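PDB 5WIX: p-47 protein from Clostridium botulinum E1 str. 'BoNT E Beluga', which is of unknown function but has a TULIP-domain fold resembling bactericidal/permeability-increasing protein, which suggests, without proving, a role in binding lipids or other apolar ligands. Local coordinates for residues Y21-V26 with L205-V210; I25-S30 with D405-N410; I63-E68 with F83-Y88. All coordinates share one frame; numbering follows the deposited sequence.

Contact 1: Y21-V26 with L205-V210; sequences YGWDIV and LCILSV
I207 lays its CG2 methyl over the indole of W23, where the N-terminal strand of P47 enters the central antiparallel sheet of this TULIP-domain protein through a classic beta bulge. The methyl sits 3.6 Å from the centroid of the five-membered ring of W23, a CH-pi contact over the face, and the two side chains cross at about a right angle. The same I207 CG2 reaches V26 CG2 at 3.5 Å; V26 and I207 form a non-hydrogen-bonded antiparallel pair and run side by side, pointing the same way. W23 and V26 thus share one methyl group. The indole turns its edge to the backbone of L208, W23 CE3 lying 3.4 Å from L208 O.

The bulge gathers D24 and I25 against the single residue L208. Its carbonyl oxygen takes two N-H groups: D24 N at 2.9 Å, close to the line of the C=O bond, and I25 N at 3.2 Å, which stands above the carbonyl plane although its hydrogen points well at the oxygen (165°). In return L208 N donates to I25 O, completing the hydrogen-bonded pair. On the face of the sheet carrying these two residues, the L208 side chain lies beside that of I25 and points the same way.

Further out, L242 of helix 240-252 touches both I25 and V210, strand 187-195 flanks the far edge of 205-210, and the indole nitrogen of W23 donates to the backbone oxygen of S220. R214 NE forms a long, weak ion pair with D24 OD2. The carboxylate of D24 also turns toward V210, whose N makes a weak hydrogen bond to D24 OD2 at 3.4 Å.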
ATOM      1  N   TYR A  21       3.476  -3.706   9.311  1.00102.30           N
ATOM      2  CA  TYR A  21       3.287  -3.745  10.757  1.00104.23           C
ATOM      3  C   TYR A  21       1.805  -3.859  11.102  1.00107.99           C
ATOM      4  O   TYR A  21       1.176  -2.877  11.482  1.00106.53           O
ATOM      5  CB  TYR A  21       3.877  -2.490  11.415  1.00106.83           C
ATOM      6  CG  TYR A  21       5.390  -2.391  11.342  1.00101.07           C
ATOM      7  CD1 TYR A  21       6.198  -3.135  12.193  1.00109.17           C
ATOM      8  CD2 TYR A  21       6.009  -1.553  10.430  1.00 99.66           C
ATOM      9  CE1 TYR A  21       7.579  -3.049  12.131  1.00110.08           C
ATOM     10  CE2 TYR A  21       7.389  -1.461  10.364  1.00106.84           C
ATOM     11  CZ  TYR A  21       8.168  -2.213  11.215  1.00110.99           C
ATOM     12  OH  TYR A  21       9.538  -2.132  11.155  1.00128.50           O
ATOM     13  N   GLY A  22       1.243  -5.056  10.953  1.00112.06           N
ATOM     14  CA  GLY A  22      -0.138  -5.308  11.330  1.00 99.75           C
ATOM     15  C   GLY A  22      -1.217  -4.495  10.619  1.00 91.23           C
ATOM     16  O   GLY A  22      -2.406  -4.660  10.900  1.00 97.78           O
ATOM     17  N   TRP A  23      -0.818  -3.621   9.701  1.00 93.47           N
ATOM     18  CA  TRP A  23      -1.767  -2.807   8.943  1.00 91.45           C
ATOM     19  C   TRP A  23      -2.087  -3.427   7.585  1.00 88.09           C
ATOM     20  O   TRP A  23      -1.358  -4.313   7.125  1.00 85.67           O
ATOM     21  CB  TRP A  23      -1.201  -1.401   8.768  1.00 98.97           C
ATOM     22  CG  TRP A  23      -1.343  -0.581   9.993  1.00 96.26           C
ATOM     23  CD1 TRP A  23      -0.482  -0.516  11.039  1.00 98.23           C
ATOM     24  CD2 TRP A  23      -2.427   0.298  10.306  1.00 96.65           C
ATOM     25  NE1 TRP A  23      -0.957   0.354  11.989  1.00101.21           N
ATOM     26  CE2 TRP A  23      -2.149   0.870  11.560  1.00 95.48           C
ATOM     27  CE3 TRP A  23      -3.599   0.665   9.640  1.00101.45           C
ATOM     28  CZ2 TRP A  23      -3.003   1.785  12.166  1.00 92.23           C
ATOM     29  CZ3 TRP A  23      -4.446   1.571  10.244  1.00103.05           C
ATOM     30  CH2 TRP A  23      -4.143   2.123  11.497  1.00 95.11           C
ATOM     31  N   ASP A  24      -3.152  -2.962   6.929  1.00 81.23           N
ATOM     32  CA  ASP A  24      -3.620  -3.632   5.690  1.00 89.22           C
ATOM     33  C   ASP A  24      -3.037  -3.080   4.390  1.00 84.26           C
ATOM     34  O   ASP A  24      -2.537  -3.827   3.542  1.00 83.29           O
ATOM     35  CB  ASP A  24      -5.148  -3.572   5.586  1.00 96.03           C
ATOM     36  CG  ASP A  24      -5.826  -4.711   6.303  1.00 81.43           C
ATOM     37  OD1 ASP A  24      -5.233  -5.818   6.363  1.00 79.14           O
ATOM     38  OD2 ASP A  24      -6.949  -4.485   6.808  1.00 70.47           O
ATOM     39  N   ILE A  25      -3.165  -1.774   4.212  1.00 81.29           N
ATOM     40  CA  ILE A  25      -2.534  -1.088   3.101  1.00 83.35           C
ATOM     41  C   ILE A  25      -1.911   0.175   3.662  1.00 93.65           C
ATOM     42  O   ILE A  25      -2.561   0.909   4.410  1.00 96.85           O
ATOM     43  CB  ILE A  25      -3.541  -0.739   1.986  1.00 79.46           C
ATOM     44  CG1 ILE A  25      -4.086  -1.999   1.336  1.00 84.91           C
ATOM     45  CG2 ILE A  25      -2.883   0.126   0.932  1.00 78.99           C
ATOM     46  CD1 ILE A  25      -4.940  -1.727   0.121  1.00 92.69           C
ATOM     47  N   VAL A  26      -0.647   0.412   3.333  1.00 88.48           N
ATOM     48  CA  VAL A  26       0.056   1.596   3.812  1.00 77.31           C
ATOM     49  C   VAL A  26       0.482   2.423   2.608  1.00 67.25           C
ATOM     50  O   VAL A  26       1.050   1.869   1.660  1.00 77.87           O
ATOM     51  CB  VAL A  26       1.276   1.207   4.668  1.00 70.04           C
ATOM     52  CG1 VAL A  26       1.992   2.439   5.202  1.00 59.74           C
ATOM     53  CG2 VAL A  26       0.849   0.289   5.802  1.00 62.01           C
ATOM     54  N   LEU A 205       3.362   9.675   5.682  1.00 91.33           N
ATOM     55  CA  LEU A 205       2.626   8.550   5.226  1.00 79.48           C
ATOM     56  C   LEU A 205       1.313   8.298   5.929  1.00 95.07           C
ATOM     57  O   LEU A 205       1.049   8.827   6.987  1.00 83.32           O
ATOM     58  CB  LEU A 205       3.522   7.330   5.342  1.00 78.49           C
ATOM     59  CG  LEU A 205       4.300   6.986   6.588  1.00 80.39           C
ATOM     60  CD1 LEU A 205       3.562   5.986   7.451  1.00 93.02           C
ATOM     61  CD2 LEU A 205       5.589   6.421   6.105  1.00 79.97           C
ATOM     62  N   CYS A 206       0.494   7.464   5.307  1.00100.06           N
ATOM     63  CA  CYS A 206      -0.880   7.278   5.720  1.00102.57           C
ATOM     64  C   CYS A 206      -1.250   5.781   5.744  1.00 85.00           C
ATOM     65  O   CYS A 206      -1.043   5.062   4.767  1.00 85.31           O
ATOM     66  CB  CYS A 206      -1.777   8.075   4.777  1.00 97.22           C
ATOM     67  SG  CYS A 206      -3.488   8.017   5.200  1.00157.48           S
ATOM     68  N   ILE A 207      -1.785   5.321   6.871  1.00 83.42           N
ATOM     69  CA  ILE A 207      -1.999   3.897   7.116  1.00102.02           C
ATOM     70  C   ILE A 207      -3.496   3.508   7.126  1.00116.94           C
ATOM     71  O   ILE A 207      -4.309   4.255   7.670  1.00117.11           O
ATOM     72  CB  ILE A 207      -1.364   3.485   8.468  1.00114.16           C
ATOM     73  CG1 ILE A 207      -0.441   4.570   9.002  1.00 97.36           C
ATOM     74  CG2 ILE A 207      -0.531   2.250   8.318  1.00136.39           C
ATOM     75  CD1 ILE A 207       0.208   4.157  10.302  1.00107.11           C
ATOM     76  N   LEU A 208      -3.859   2.352   6.550  1.00116.16           N
ATOM     77  CA  LEU A 208      -5.263   1.907   6.558  1.00104.10           C
ATOM     78  C   LEU A 208      -5.540   0.425   6.813  1.00101.64           C
ATOM     79  O   LEU A 208      -4.674  -0.450   6.658  1.00 89.65           O
ATOM     80  CB  LEU A 208      -5.956   2.256   5.218  1.00 86.15           C
ATOM     81  CG  LEU A 208      -5.687   1.477   3.913  1.00105.55           C
ATOM     82  CD1 LEU A 208      -6.270   0.092   3.903  1.00139.65           C
ATOM     83  CD2 LEU A 208      -6.262   2.209   2.735  1.00110.20           C
ATOM     84  N   SER A 209      -6.809   0.183   7.141  1.00102.01           N
ATOM     85  CA  SER A 209      -7.435  -1.125   7.150  1.00 90.39           C
ATOM     86  C   SER A 209      -8.607  -1.108   6.174  1.00 99.50           C
ATOM     87  O   SER A 209      -9.496  -0.257   6.295  1.00104.61           O
ATOM     88  CB  SER A 209      -7.920  -1.485   8.553  1.00 81.04           C
ATOM     89  OG  SER A 209      -6.815  -1.614   9.423  1.00109.59           O
ATOM     90  N   VAL A 210      -8.665  -2.059   5.247  1.00 95.97           N
ATOM     91  CA  VAL A 210      -9.713  -2.026   4.223  1.00109.40           C
ATOM     92  C   VAL A 210     -10.927  -2.914   4.517  1.00136.77           C
ATOM     93  O   VAL A 210     -10.796  -4.119   4.736  1.00140.67           O
ATOM     94  CB  VAL A 210      -9.152  -2.399   2.837  1.00 98.07           C
ATOM     95  CG1 VAL A 210      -8.103  -1.388   2.401  1.00 97.63           C
ATOM     96  CG2 VAL A 210      -8.570  -3.805   2.862  1.00 95.81           C
TER

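Contact 2: I25-S30 with D405-N410; sequences IVYGCS and DIVNWN
C29 sets its CB squarely over the pyrrole part of the W409 indole, 3.4 Å from the centroid of the five-membered ring and only 8° off its normal. SG is anti to the backbone N (chi1 -171°), and the sulfur also lies over that face, at 4.3 Å from the same centroid: a Cys sulfur-aromatic contact beside the CH-pi one. V407 CG1, from the indole's own strand, lies on the opposite face, 3.7 Å above the plane, so the ring is wedged between the two strands' side chains. The benzo edge of the ring reaches the backbone of 25-30: W409 CZ2 lies 3.9 Å from the carbonyl carbon of Y27, which sits at the ring edge in its plane, and Y27 CB is scarcely farther from CZ2.

Strands 25-30 and 407-409 run nearly parallel, 8° apart, but their axes stay 8.5 Å from each other. They belong to two different sheets of the TULIP fold and meet through side chains in its buried interior, the one sheet continuing from 25-30 to 203-210 and 234-238, the other from 407-409 to 174-177.

The second branch of V407 serves the other aromatic. V407 CG2 stands over one face of the Y27 ring, 3.6 Å from its centroid and close to the normal, as the two side chains cross obliquely. Beyond the ring, Y27 OH is met by I406, with CB at 3.3 Å and CG1 and CG2 close behind; this hydroxyl is thus bordered by aliphatic carbons on the 405-410 side. Outside the pair of segments, the W409 ring meets that of Y204 at a steep tilt, and V234 touches both C29 and W409.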
ATOM      1  N   ILE A  25      -3.165  -1.774   4.212  1.00 81.29           N
ATOM      2  CA  ILE A  25      -2.534  -1.088   3.101  1.00 83.35           C
ATOM      3  C   ILE A  25      -1.911   0.175   3.662  1.00 93.65           C
ATOM      4  O   ILE A  25      -2.561   0.909   4.410  1.00 96.85           O
ATOM      5  CB  ILE A  25      -3.541  -0.739   1.986  1.00 79.46           C
ATOM      6  CG1 ILE A  25      -4.086  -1.999   1.336  1.00 84.91           C
ATOM      7  CG2 ILE A  25      -2.883   0.126   0.932  1.00 78.99           C
ATOM      8  CD1 ILE A  25      -4.940  -1.727   0.121  1.00 92.69           C
ATOM      9  N   VAL A  26      -0.647   0.412   3.333  1.00 88.48           N
ATOM     10  CA  VAL A  26       0.056   1.596   3.812  1.00 77.31           C
ATOM     11  C   VAL A  26       0.482   2.423   2.608  1.00 67.25           C
ATOM     12  O   VAL A  26       1.050   1.869   1.660  1.00 77.87           O
ATOM     13  CB  VAL A  26       1.276   1.207   4.668  1.00 70.04           C
ATOM     14  CG1 VAL A  26       1.992   2.439   5.202  1.00 59.74           C
ATOM     15  CG2 VAL A  26       0.849   0.289   5.802  1.00 62.01           C
ATOM     16  N   TYR A  27       0.180   3.725   2.623  1.00 68.48           N
ATOM     17  CA  TYR A  27       0.655   4.650   1.576  1.00 90.09           C
ATOM     18  C   TYR A  27       1.723   5.595   2.112  1.00 92.23           C
ATOM     19  O   TYR A  27       1.709   5.920   3.298  1.00 71.34           O
ATOM     20  CB  TYR A  27      -0.496   5.472   1.003  1.00 83.63           C
ATOM     21  CG  TYR A  27      -1.707   4.643   0.675  1.00 90.05           C
ATOM     22  CD1 TYR A  27      -1.881   4.094  -0.587  1.00 85.93           C
ATOM     23  CD2 TYR A  27      -2.662   4.405   1.632  1.00 79.66           C
ATOM     24  CE1 TYR A  27      -2.987   3.329  -0.897  1.00 85.05           C
ATOM     25  CE2 TYR A  27      -3.764   3.652   1.361  1.00 79.35           C
ATOM     26  CZ  TYR A  27      -3.939   3.107   0.087  1.00 90.36           C
ATOM     27  OH  TYR A  27      -5.062   2.341  -0.185  1.00 67.26           O
ATOM     28  N   GLY A  28       2.621   6.054   1.239  1.00 90.10           N
ATOM     29  CA  GLY A  28       3.697   6.941   1.660  1.00 93.31           C
ATOM     30  C   GLY A  28       4.227   7.904   0.606  1.00101.07           C
ATOM     31  O   GLY A  28       4.241   7.597  -0.593  1.00115.30           O
ATOM     32  N   CYS A  29       4.669   9.078   1.057  1.00 83.22           N
ATOM     33  CA  CYS A  29       5.214  10.100   0.152  1.00 82.17           C
ATOM     34  C   CYS A  29       6.436  10.869   0.710  1.00 83.60           C
ATOM     35  O   CYS A  29       6.530  11.170   1.903  1.00 70.87           O
ATOM     36  CB  CYS A  29       4.113  11.102  -0.231  1.00 69.64           C
ATOM     37  SG  CYS A  29       4.584  12.276  -1.546  1.00 83.31           S
ATOM     38  N   SER A  30       7.361  11.189  -0.189  1.00 85.02           N
ATOM     39  CA  SER A  30       8.560  11.946   0.139  1.00 84.98           C
ATOM     40  C   SER A  30       8.198  13.355   0.569  1.00 95.84           C
ATOM     41  O   SER A  30       7.389  14.021  -0.083  1.00 95.51           O
ATOM     42  CB  SER A  30       9.507  11.991  -1.068  1.00 92.90           C
ATOM     43  OG  SER A  30      10.656  12.791  -0.840  1.00 97.52           O
ATOM     44  N   ASP A 405      -5.183   4.685  -7.175  1.00 88.16           N
ATOM     45  CA  ASP A 405      -6.601   4.383  -6.940  1.00103.06           C
ATOM     46  C   ASP A 405      -7.145   5.042  -5.682  1.00 90.06           C
ATOM     47  O   ASP A 405      -8.145   5.766  -5.719  1.00 97.85           O
ATOM     48  CB  ASP A 405      -6.812   2.862  -6.867  1.00109.73           C
ATOM     49  CG  ASP A 405      -8.285   2.463  -6.877  1.00107.13           C
ATOM     50  OD1 ASP A 405      -8.929   2.583  -7.942  1.00120.40           O
ATOM     51  OD2 ASP A 405      -8.789   1.999  -5.833  1.00100.94           O
ATOM     52  N   ILE A 406      -6.485   4.786  -4.565  1.00 79.02           N
ATOM     53  CA  ILE A 406      -6.968   5.322  -3.300  1.00 93.83           C
ATOM     54  C   ILE A 406      -6.312   6.669  -2.918  1.00 99.41           C
ATOM     55  O   ILE A 406      -6.993   7.704  -2.868  1.00 97.62           O
ATOM     56  CB  ILE A 406      -6.768   4.303  -2.186  1.00 78.64           C
ATOM     57  CG1 ILE A 406      -7.438   3.002  -2.596  1.00 85.77           C
ATOM     58  CG2 ILE A 406      -7.386   4.807  -0.917  1.00 71.90           C
ATOM     59  CD1 ILE A 406      -8.899   3.181  -2.904  1.00 94.40           C
ATOM     60  N   VAL A 407      -5.004   6.671  -2.667  1.00 71.75           N
ATOM     61  CA  VAL A 407      -4.354   7.912  -2.274  1.00 92.53           C
ATOM     62  C   VAL A 407      -3.561   8.542  -3.400  1.00 91.45           C
ATOM     63  O   VAL A 407      -2.626   7.937  -3.926  1.00 90.39           O
ATOM     64  CB  VAL A 407      -3.407   7.723  -1.082  1.00 86.15           C
ATOM     65  CG1 VAL A 407      -2.711   9.015  -0.784  1.00 75.22           C
ATOM     66  CG2 VAL A 407      -4.170   7.257   0.144  1.00 80.13           C
ATOM     67  N   ASN A 408      -3.956   9.760  -3.760  1.00107.02           N
ATOM     68  CA  ASN A 408      -3.172  10.610  -4.645  1.00114.50           C
ATOM     69  C   ASN A 408      -2.584  11.728  -3.829  1.00109.95           C
ATOM     70  O   ASN A 408      -3.309  12.597  -3.344  1.00108.26           O
ATOM     71  CB  ASN A 408      -4.023  11.190  -5.775  1.00121.71           C
ATOM     72  CG  ASN A 408      -4.785  10.134  -6.529  1.00122.25           C
ATOM     73  OD1 ASN A 408      -4.229   9.442  -7.380  1.00133.85           O
ATOM     74  ND2 ASN A 408      -6.068  10.003  -6.222  1.00114.98           N
ATOM     75  N   TRP A 409      -1.273  11.709  -3.655  1.00113.41           N
ATOM     76  CA  TRP A 409      -0.621  12.748  -2.865  1.00107.62           C
ATOM     77  C   TRP A 409      -0.613  14.079  -3.597  1.00105.88           C
ATOM     78  O   TRP A 409      -0.207  14.157  -4.763  1.00101.06           O
ATOM     79  CB  TRP A 409       0.805  12.344  -2.517  1.00 80.43           C
ATOM     80  CG  TRP A 409       0.873  11.129  -1.685  1.00 81.20           C
ATOM     81  CD1 TRP A 409       1.150   9.861  -2.105  1.00 85.40           C
ATOM     82  CD2 TRP A 409       0.652  11.046  -0.273  1.00 85.67           C
ATOM     83  NE1 TRP A 409       1.123   8.995  -1.041  1.00 91.70           N
ATOM     84  CE2 TRP A 409       0.821   9.694   0.094  1.00 76.11           C
ATOM     85  CE3 TRP A 409       0.347  11.983   0.722  1.00 92.60           C
ATOM     86  CZ2 TRP A 409       0.686   9.257   1.408  1.00 89.02           C
ATOM     87  CZ3 TRP A 409       0.207  11.546   2.024  1.00 96.21           C
ATOM     88  CH2 TRP A 409       0.379  10.197   2.358  1.00 94.53           C
ATOM     89  N   ASN A 410      -1.065  15.118  -2.897  1.00104.28           N
ATOM     90  CA  ASN A 410      -1.151  16.472  -3.440  1.00115.22           C
ATOM     91  C   ASN A 410      -2.135  16.563  -4.589  1.00121.10           C
ATOM     92  O   ASN A 410      -1.941  17.364  -5.507  1.00125.32           O
ATOM     93  CB  ASN A 410       0.220  16.964  -3.907  1.00124.72           C
ATOM     94  CG  ASN A 410       1.264  16.895  -2.817  1.00132.05           C
ATOM     95  OD1 ASN A 410       1.297  17.742  -1.919  1.00143.87           O
ATOM     96  ND2 ASN A 410       2.136  15.892  -2.895  1.00118.59           N
TER

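Contact 3: I63-E68 with F83-Y88; sequences IFDNWE and FIKEGY
Two antiparallel strands of a beta hairpin, 58-70 and 78-85, meet here, and F83 and I63 mark the places where their pairing slips. F83 O is faced by both D65 and N66: D65 N donates to it at 2.9 Å, while N66 N adds only a weak hydrogen bond. N66 O returns the link by accepting from F83 N, also at 2.9 Å. At the other end I63 O receives K85 N at 3.3 Å and, weakly, E86 N, and I63 N donates to E86 O.

These are two classic beta bulges, one on each side of the pairing: D65-N66 opposite F83, and K85-E86 opposite I63. The chain turns a corner at each bulge, at 65 and at 86, within a many-stranded antiparallel sheet of the TULIP fold, well away from the centre of the molecule. Between the bulges F64 and I84 form a non-hydrogen-bonded pair whose side chains diverge.

D65 and K85 run side by side, pointing the same way. The aspartate CG is anti to its backbone N (chi1 -174°), and it is the lysine's aliphatic part that does the touching: the chain bends at chi2, and K85 CD lies 3.4 Å from D65 CG. The charged ends form a long salt bridge, K85 NZ to D65 OD2 4.0 Å. On the face carrying I63 and E86 a similar mixed contact forms: the methyl I63 CD1 lies against the carboxylate of E86, 3.6 Å from OE1. The carboxylate of E68 comes up beside the F83 ring, the two planes 27° apart, and E68 OE1 comes within 3.7 Å of F83 CZ. On the buried side F64 meets the ring of F49 edge-to-face, and W67 packs on I42 of helix 31-42.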
ATOM      1  N   ILE A  63       3.903  38.005   6.450  1.00122.38           N
ATOM      2  CA  ILE A  63       3.894  37.658   5.029  1.00122.16           C
ATOM      3  C   ILE A  63       4.933  36.582   4.730  1.00122.04           C
ATOM      4  O   ILE A  63       6.128  36.756   4.994  1.00117.24           O
ATOM      5  CB  ILE A  63       4.148  38.882   4.131  1.00128.26           C
ATOM      6  CG1 ILE A  63       2.888  39.751   4.055  1.00133.96           C
ATOM      7  CG2 ILE A  63       4.567  38.443   2.734  1.00120.85           C
ATOM      8  CD1 ILE A  63       3.040  41.004   3.197  1.00136.79           C
ATOM      9  N   PHE A  64       4.462  35.476   4.158  1.00126.66           N
ATOM     10  CA  PHE A  64       5.250  34.254   4.083  1.00121.88           C
ATOM     11  C   PHE A  64       6.077  34.064   2.817  1.00116.20           C
ATOM     12  O   PHE A  64       5.591  34.263   1.701  1.00117.13           O
ATOM     13  CB  PHE A  64       4.330  33.054   4.245  1.00118.74           C
ATOM     14  CG  PHE A  64       3.715  32.946   5.603  1.00120.80           C
ATOM     15  CD1 PHE A  64       4.466  32.527   6.688  1.00120.83           C
ATOM     16  CD2 PHE A  64       2.384  33.264   5.794  1.00119.09           C
ATOM     17  CE1 PHE A  64       3.895  32.426   7.935  1.00122.63           C
ATOM     18  CE2 PHE A  64       1.811  33.159   7.039  1.00120.19           C
ATOM     19  CZ  PHE A  64       2.566  32.743   8.112  1.00123.61           C
ATOM     20  N   ASP A  65       7.327  33.651   3.027  1.00116.00           N
ATOM     21  CA  ASP A  65       8.260  33.289   1.964  1.00124.77           C
ATOM     22  C   ASP A  65       8.094  31.816   1.541  1.00126.94           C
ATOM     23  O   ASP A  65       7.889  31.509   0.365  1.00120.83           O
ATOM     24  CB  ASP A  65       9.698  33.556   2.434  1.00136.69           C
ATOM     25  CG  ASP A  65      10.729  33.335   1.341  1.00153.85           C
ATOM     26  OD1 ASP A  65      10.582  33.932   0.254  1.00163.69           O
ATOM     27  OD2 ASP A  65      11.689  32.565   1.572  1.00157.44           O
ATOM     28  N   ASN A  66       8.173  30.911   2.515  1.00133.79           N
ATOM     29  CA  ASN A  66       8.098  29.477   2.261  1.00128.12           C
ATOM     30  C   ASN A  66       7.766  28.701   3.536  1.00123.73           C
ATOM     31  O   ASN A  66       8.078  29.162   4.641  1.00129.34           O
ATOM     32  CB  ASN A  66       9.423  28.975   1.683  1.00129.09           C
ATOM     33  CG  ASN A  66       9.323  27.565   1.135  1.00133.40           C
ATOM     34  OD1 ASN A  66       8.298  27.177   0.571  1.00131.78           O
ATOM     35  ND2 ASN A  66      10.389  26.788   1.305  1.00135.92           N
ATOM     36  N   TRP A  67       7.112  27.545   3.393  1.00107.10           N
ATOM     37  CA  TRP A  67       7.012  26.581   4.497  1.00 90.67           C
ATOM     38  C   TRP A  67       7.707  25.290   4.073  1.00 95.56           C
ATOM     39  O   TRP A  67       7.696  24.913   2.894  1.00108.63           O
ATOM     40  CB  TRP A  67       5.563  26.280   4.901  1.00 84.98           C
ATOM     41  CG  TRP A  67       4.752  27.458   5.336  1.00 91.41           C
ATOM     42  CD1 TRP A  67       5.096  28.769   5.238  1.00108.58           C
ATOM     43  CD2 TRP A  67       3.451  27.430   5.930  1.00 85.98           C
ATOM     44  NE1 TRP A  67       4.095  29.563   5.734  1.00117.12           N
ATOM     45  CE2 TRP A  67       3.065  28.763   6.167  1.00102.09           C
ATOM     46  CE3 TRP A  67       2.568  26.415   6.288  1.00 88.99           C
ATOM     47  CZ2 TRP A  67       1.851  29.105   6.741  1.00101.14           C
ATOM     48  CZ3 TRP A  67       1.355  26.752   6.855  1.00 91.91           C
ATOM     49  CH2 TRP A  67       1.010  28.085   7.075  1.00 99.40           C
ATOM     50  N   GLU A  68       8.306  24.609   5.041  1.00 92.20           N
ATOM     51  CA  GLU A  68       9.160  23.471   4.738  1.00 98.49           C
ATOM     52  C   GLU A  68       9.024  22.424   5.826  1.00 99.52           C
ATOM     53  O   GLU A  68       9.431  22.637   6.972  1.00102.17           O
ATOM     54  CB  GLU A  68      10.616  23.923   4.592  1.00114.06           C
ATOM     55  CG  GLU A  68      11.618  22.827   4.288  1.00107.94           C
ATOM     56  CD  GLU A  68      13.040  23.361   4.267  1.00113.47           C
ATOM     57  OE1 GLU A  68      13.257  24.455   3.697  1.00109.48           O
ATOM     58  OE2 GLU A  68      13.934  22.699   4.837  1.00114.90           O
ATOM     59  N   PHE A  83       9.350  30.317   7.034  1.00106.74           N
ATOM     60  CA  PHE A  83      10.193  31.416   6.578  1.00 97.33           C
ATOM     61  C   PHE A  83       9.344  32.671   6.363  1.00112.76           C
ATOM     62  O   PHE A  83       8.521  32.720   5.445  1.00116.41           O
ATOM     63  CB  PHE A  83      10.918  31.075   5.267  1.00 94.10           C
ATOM     64  CG  PHE A  83      11.867  29.898   5.353  1.00110.93           C
ATOM     65  CD1 PHE A  83      13.232  30.083   5.168  1.00114.31           C
ATOM     66  CD2 PHE A  83      11.397  28.608   5.563  1.00108.96           C
ATOM     67  CE1 PHE A  83      14.110  29.008   5.217  1.00118.82           C
ATOM     68  CE2 PHE A  83      12.270  27.530   5.619  1.00112.65           C
ATOM     69  CZ  PHE A  83      13.625  27.729   5.442  1.00116.20           C
ATOM     70  N   ILE A  84       9.537  33.682   7.203  1.00116.78           N
ATOM     71  CA  ILE A  84       8.899  34.969   6.972  1.00111.33           C
ATOM     72  C   ILE A  84       9.876  35.830   6.200  1.00130.52           C
ATOM     73  O   ILE A  84      11.071  35.774   6.471  1.00149.13           O
ATOM     74  CB  ILE A  84       8.507  35.652   8.289  1.00100.94           C
ATOM     75  CG1 ILE A  84       8.140  34.594   9.338  1.00102.76           C
ATOM     76  CG2 ILE A  84       7.383  36.652   8.058  1.00 98.42           C
ATOM     77  CD1 ILE A  84       7.436  35.131  10.569  1.00 93.00           C
ATOM     78  N   LYS A  85       9.402  36.606   5.231  1.00137.83           N
ATOM     79  CA  LYS A  85      10.316  37.500   4.521  1.00153.18           C
ATOM     80  C   LYS A  85       9.842  38.957   4.578  1.00153.13           C
ATOM     81  O   LYS A  85      10.552  39.868   4.156  1.00154.20           O
ATOM     82  CB  LYS A  85      10.497  37.049   3.070  1.00156.97           C
ATOM     83  CG  LYS A  85      11.905  37.303   2.534  1.00167.09           C
ATOM     84  CD  LYS A  85      12.643  36.007   2.210  1.00169.86           C
ATOM     85  CE  LYS A  85      14.081  36.282   1.775  1.00171.55           C
ATOM     86  NZ  LYS A  85      14.729  35.088   1.156  1.00169.35           N
ATOM     87  N   GLU A  86       8.644  39.164   5.109  1.00147.91           N
ATOM     88  CA  GLU A  86       8.127  40.501   5.377  1.00147.27           C
ATOM     89  C   GLU A  86       7.133  40.407   6.518  1.00139.00           C
ATOM     90  O   GLU A  86       6.429  39.414   6.649  1.00135.08           O
ATOM     91  CB  GLU A  86       7.462  41.111   4.138  1.00159.16           C
ATOM     92  CG  GLU A  86       7.050  42.576   4.319  1.00167.22           C
ATOM     93  CD  GLU A  86       6.073  43.068   3.260  1.00168.65           C
ATOM     94  OE1 GLU A  86       6.111  42.562   2.117  1.00162.50           O
ATOM     95  OE2 GLU A  86       5.263  43.967   3.578  1.00172.29           O
ATOM     96  N   GLY A  87       7.077  41.433   7.353  1.00146.63           N
ATOM     97  CA  GLY A  87       6.130  41.423   8.446  1.00152.90           C
ATOM     98  C   GLY A  87       6.479  42.280   9.644  1.00154.92           C
ATOM     99  O   GLY A  87       7.555  42.887   9.712  1.00156.38           O
ATOM    100  N   TYR A  88       5.547  42.334  10.591  1.00147.55           N
ATOM    101  CA  TYR A  88       5.772  43.057  11.828  1.00136.05           C
ATOM    102  C   TYR A  88       4.995  42.441  12.982  1.00129.14           C
ATOM    103  O   TYR A  88       4.228  41.492  12.798  1.00132.60           O
ATOM    104  CB  TYR A  88       5.424  44.546  11.661  1.00137.16           C
ATOM    105  CG  TYR A  88       3.961  44.958  11.803  1.00147.40           C
ATOM    106  CD1 TYR A  88       3.375  45.136  13.057  1.00150.69           C
ATOM    107  CD2 TYR A  88       3.189  45.245  10.684  1.00153.49           C
ATOM    108  CE1 TYR A  88       2.052  45.534  13.190  1.00152.17           C
ATOM    109  CE2 TYR A  88       1.864  45.652  10.809  1.00157.36           C
ATOM    110  CZ  TYR A  88       1.302  45.795  12.064  1.00150.09           C
ATOM    111  OH  TYR A  88      -0.008  46.199  12.201  1.00141.18           O
TER

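From the N terminus the chain enters strand 25-30, which serves two contacts: W23 to V26 take part in contact 1, Y27 to C29 in contact 2. Contact 1 closes a loop of 178 residues when strand 203-210 pairs beside it; contact 2 starts from the same strand and closes a far longer one, of 374 residues, near the C terminus. The hairpin of contact 3 closes only 14 residues and falls within both loops. Contacts 1 and 2 touch, C206 O lying 2.8 Å from Y27 N, a probable hydrogen bond. Contact 3 stands apart, its centre about 36 Å from that of contact 1, yet its sheet also includes strand 407-409 of contact 2.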